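Long-range contacts in malonyl CoA-acyl carrier protein transacylase (Clostridium perfringens, PDB 3PTW), which probably transfers the malonyl group from malonyl-CoA to acyl carrier protein, the step that supplies malonyl units for fatty acid synthesis: residues V32-S36 / I67-M71; V134-P139 / P163-V167. One frame throughout, in Å; residues are numbered along the deposited sequence.

Contact 1 joins helix 27-40 to helix 59-79. Contact 2 joins strand 129-135, and the turn after it, to strand 165-169 in the small four-stranded antiparallel sheet. The two share no element. They lie on opposite sides of the chain's centre, with nearest atoms about 18 Å apart. Contact 1 is buried and is made by side chains: a methyl on a ring, an aliphatic pair and one hydroxyl pair. Contact 2 is only partly buried. Backbone hydrogen bonds carry it. Its one buried sheet face is aliphatic. The chemistry thus follows the fold, with side chains joining helices and main chain joining strands.

Contact 1 (V32-S36 / I67-M71); sequences VFKRS and ITTNM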
# COMPACT_ATOMS: atom_id res chain seq x y z
N VAL A 32 -9.07 11.57 14.64
CA VAL A 32 -9.04 11.06 13.28
C VAL A 32 -10.14 10.02 13.03
O VAL A 32 -10.75 10.00 11.95
CB VAL A 32 -7.65 10.52 12.88
CG1 VAL A 32 -7.74 9.67 11.63
CG2 VAL A 32 -6.69 11.68 12.66
N PHE A 33 -10.38 9.17 14.03
CA PHE A 33 -11.42 8.15 13.93
C PHE A 33 -12.80 8.77 13.91
O PHE A 33 -13.68 8.34 13.16
CB PHE A 33 -11.30 7.11 15.06
CG PHE A 33 -10.42 5.96 14.70
CD1 PHE A 33 -10.96 4.78 14.18
CD2 PHE A 33 -9.04 6.06 14.83
CE1 PHE A 33 -10.14 3.72 13.82
CE2 PHE A 33 -8.21 5.00 14.47
CZ PHE A 33 -8.77 3.82 13.96
N LYS A 34 -12.98 9.80 14.74
CA LYS A 34 -14.21 10.58 14.78
C LYS A 34 -14.54 11.16 13.40
O LYS A 34 -15.67 11.06 12.92
CB LYS A 34 -14.10 11.70 15.83
CG LYS A 34 -14.91 11.48 17.11
CD LYS A 34 -14.37 10.38 17.99
CE LYS A 34 -15.30 10.13 19.17
NZ LYS A 34 -15.10 8.76 19.73
N ARG A 35 -13.53 11.74 12.75
CA ARG A 35 -13.70 12.37 11.45
C ARG A 35 -14.00 11.35 10.34
O ARG A 35 -14.73 11.64 9.39
CB ARG A 35 -12.44 13.17 11.10
CG ARG A 35 -12.27 14.45 11.90
CD ARG A 35 -10.84 14.98 11.79
NE ARG A 35 -10.45 15.29 10.41
CZ ARG A 35 -9.19 15.40 9.98
NH1 ARG A 35 -8.96 15.69 8.70
NH2 ARG A 35 -8.17 15.21 10.80
N SER A 36 -13.42 10.15 10.46
CA SER A 36 -13.60 9.11 9.46
C SER A 36 -15.02 8.60 9.55
O SER A 36 -15.70 8.42 8.52
CB SER A 36 -12.60 7.97 9.67
OG SER A 36 -12.74 7.00 8.65
N ILE A 67 -6.75 3.09 5.86
CA ILE A 67 -6.46 4.50 5.61
C ILE A 67 -6.65 5.34 6.88
O ILE A 67 -5.82 6.22 7.16
CB ILE A 67 -7.31 5.04 4.44
CG1 ILE A 67 -6.84 4.43 3.11
CG2 ILE A 67 -7.28 6.57 4.39
CD1 ILE A 67 -5.37 4.66 2.76
N THR A 68 -7.72 5.06 7.62
CA THR A 68 -8.03 5.73 8.89
C THR A 68 -6.98 5.40 9.94
O THR A 68 -6.54 6.28 10.68
CB THR A 68 -9.42 5.28 9.46
OG1 THR A 68 -10.45 5.55 8.49
CG2 THR A 68 -9.74 6.03 10.76
N THR A 69 -6.63 4.13 10.02
CA THR A 69 -5.64 3.65 10.97
C THR A 69 -4.26 4.28 10.72
O THR A 69 -3.63 4.81 11.65
CB THR A 69 -5.62 2.10 10.97
OG1 THR A 69 -6.84 1.63 11.57
CG2 THR A 69 -4.42 1.54 11.73
N ASN A 70 -3.84 4.26 9.45
CA ASN A 70 -2.60 4.93 9.01
C ASN A 70 -2.55 6.42 9.39
O ASN A 70 -1.52 6.92 9.83
CB ASN A 70 -2.40 4.76 7.49
CG ASN A 70 -2.08 3.32 7.07
OD1 ASN A 70 -1.99 2.43 7.91
ND2 ASN A 70 -1.91 3.08 5.77
N MET A 71 -3.69 7.10 9.26
CA MET A 71 -3.77 8.53 9.55
C MET A 71 -3.72 8.81 11.06
O MET A 71 -2.99 9.71 11.51
CB MET A 71 -5.05 9.11 8.92
CG MET A 71 -5.17 10.63 8.95
SD MET A 71 -3.88 11.55 8.07
CE MET A 71 -4.55 13.21 8.20
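One face of the F33 ring carries the methyl of T68. T68 CG2 sits 3.8 Å from the centroid of the F33 ring and only 7° off its normal, a CH-pi contact over the middle of the face. At the far end of the ring, F33 CZ meets T69 OG1 obliquely at 3.8 Å. The motif is a near-antiparallel helix pair in the acyl transferase domain. Helix 27-40 packs on helix 59-79, and the short segment axes are 9.6 Å apart at an angle of 152°. F33 also meets the ring of F49, and M44 and C48 of helix 44-49 touch this side of the pair.

T68 meets V32, F33 and S36. Its CG2 stands anti to the backbone N, and this sends the methyl out to the ring. The same methyl also lies 3.6 Å from S36 CB. T68 OG1 turns back beside its own backbone, where it also bonds to P64 O.

The other end of the contact is aliphatic. V32 CG1 packs against M71 CG at 3.8 Å, and the two side chains run roughly perpendicular. M71 also touches F106 and I99, which extend the apolar layer.

One polar bond crosses the interface. S36 OG, anti to its backbone N (chi1 -177°), donates to T68 OG1 at 2.7 Å.

Contact 2 (V134-P139 / P163-V167); sequences VLRMTP and PGQIV
V134 and I166 form a hydrogen-bonded antiparallel pair. V134 N donates to I166 O at 2.8 Å, and I166 N returns a bond to V134 O at 3.0 Å. The second bond is nearly straight, at 174°. L135 and Q165 follow as a non-hydrogen-bonded pair. These pairs join strands 129-135 and 165-169, the two inner strands of the small antiparallel sheet. Past them the chain turns at R136, whose N donates to G164 O at 3.1 Å. G164 O also receives a CA-H...O contact from L135 CA. G164 has a positive phi of 73°, a backbone shape that favours glycine.

A modelled water lies between M137 O and G164 N. At 2.5 Å from G164 N its oxygen is too close for a sound bond, so this bridge is doubtful.

Apolar contacts lie on both faces. V134 CB and I166 CB pack at 4.2 Å on the buried face, which V142 of helix 139-149 covers. The I166 chain is extended at chi2 (165°), which carries CD1 out to P139 CD at the start of that helix. M137 O lies 3.5 Å from the same I166 CD1. T138 is the N-cap residue of the helix. On the other face the L135 and Q165 side chains run alongside each other in the same direction. L135 CD2 touches Q165 CG at 3.8 Å, while Q165 NE2 bonds to S162 OG.

The chemistry implies that main-chain bonds set the strand register, and that I166 ties the strand pair to the first turn of helix 139-149.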
# COMPACT_ATOMS: atom_id res chain seq x y z
N VAL A 134 5.39 -15.21 -6.62
CA VAL A 134 6.47 -15.82 -7.41
C VAL A 134 7.79 -15.59 -6.68
O VAL A 134 8.18 -14.45 -6.43
CB VAL A 134 6.52 -15.25 -8.85
CG1 VAL A 134 7.70 -15.84 -9.63
CG2 VAL A 134 5.22 -15.53 -9.59
N LEU A 135 8.47 -16.68 -6.32
CA LEU A 135 9.70 -16.60 -5.54
C LEU A 135 10.93 -16.98 -6.34
O LEU A 135 10.85 -17.83 -7.22
CB LEU A 135 9.59 -17.48 -4.29
CG LEU A 135 8.50 -17.20 -3.25
CD1 LEU A 135 8.69 -18.10 -2.05
CD2 LEU A 135 8.53 -15.75 -2.82
N ARG A 136 12.05 -16.33 -6.04
CA ARG A 136 13.38 -16.68 -6.58
C ARG A 136 13.47 -16.55 -8.11
O ARG A 136 14.12 -17.36 -8.78
CB ARG A 136 13.75 -18.10 -6.18
CG ARG A 136 15.16 -18.26 -5.61
CD ARG A 136 15.14 -18.70 -4.15
NE ARG A 136 14.04 -19.63 -3.83
CZ ARG A 136 13.89 -20.85 -4.34
NH1 ARG A 136 12.86 -21.60 -3.96
NH2 ARG A 136 14.76 -21.32 -5.23
N MET A 137 12.79 -15.54 -8.65
CA MET A 137 12.84 -15.25 -10.07
C MET A 137 13.07 -13.76 -10.24
O MET A 137 12.46 -12.96 -9.54
CB MET A 137 11.51 -15.60 -10.75
CG MET A 137 10.91 -16.95 -10.42
SD MET A 137 11.06 -18.13 -11.76
CE MET A 137 10.24 -17.27 -13.09
N THR A 138 13.93 -13.40 -11.19
CA THR A 138 14.11 -12.00 -11.57
C THR A 138 12.90 -11.57 -12.40
O THR A 138 12.16 -12.43 -12.91
CB THR A 138 15.40 -11.78 -12.39
OG1 THR A 138 15.35 -12.55 -13.60
CG2 THR A 138 16.65 -12.18 -11.56
N PRO A 139 12.68 -10.24 -12.53
CA PRO A 139 11.61 -9.77 -13.42
C PRO A 139 11.73 -10.35 -14.83
O PRO A 139 10.72 -10.73 -15.43
CB PRO A 139 11.83 -8.26 -13.46
CG PRO A 139 12.48 -7.95 -12.13
CD PRO A 139 13.33 -9.13 -11.81
N PRO A 163 13.82 -8.33 -4.22
CA PRO A 163 14.53 -9.35 -5.04
C PRO A 163 14.00 -10.76 -4.74
O PRO A 163 13.97 -11.18 -3.58
CB PRO A 163 15.99 -9.25 -4.57
CG PRO A 163 16.09 -7.96 -3.81
CD PRO A 163 14.72 -7.69 -3.24
N GLY A 164 13.58 -11.49 -5.76
CA GLY A 164 12.94 -12.79 -5.51
C GLY A 164 11.52 -12.76 -4.93
O GLY A 164 11.00 -13.80 -4.50
N GLN A 165 10.88 -11.59 -4.91
CA GLN A 165 9.47 -11.51 -4.48
C GLN A 165 8.59 -10.69 -5.43
O GLN A 165 8.55 -9.45 -5.37
CB GLN A 165 9.36 -11.05 -3.02
CG GLN A 165 9.64 -12.18 -2.03
CD GLN A 165 9.29 -11.82 -0.61
OE1 GLN A 165 8.41 -12.43 -0.00
NE2 GLN A 165 9.96 -10.81 -0.08
N ILE A 166 7.93 -11.42 -6.33
CA ILE A 166 7.07 -10.85 -7.36
C ILE A 166 5.65 -11.40 -7.16
O ILE A 166 5.49 -12.46 -6.57
CB ILE A 166 7.61 -11.20 -8.76
CG1 ILE A 166 8.91 -10.41 -9.01
CG2 ILE A 166 6.57 -10.92 -9.87
CD1 ILE A 166 9.73 -10.91 -10.16
N VAL A 167 4.64 -10.65 -7.59
CA VAL A 167 3.29 -11.22 -7.70
C VAL A 167 2.79 -11.09 -9.13
O VAL A 167 2.94 -10.04 -9.76
CB VAL A 167 2.28 -10.58 -6.70
CG1 VAL A 167 0.93 -11.29 -6.76
CG2 VAL A 167 2.84 -10.59 -5.24
O HOH W 1 12.99 -10.92 -8.09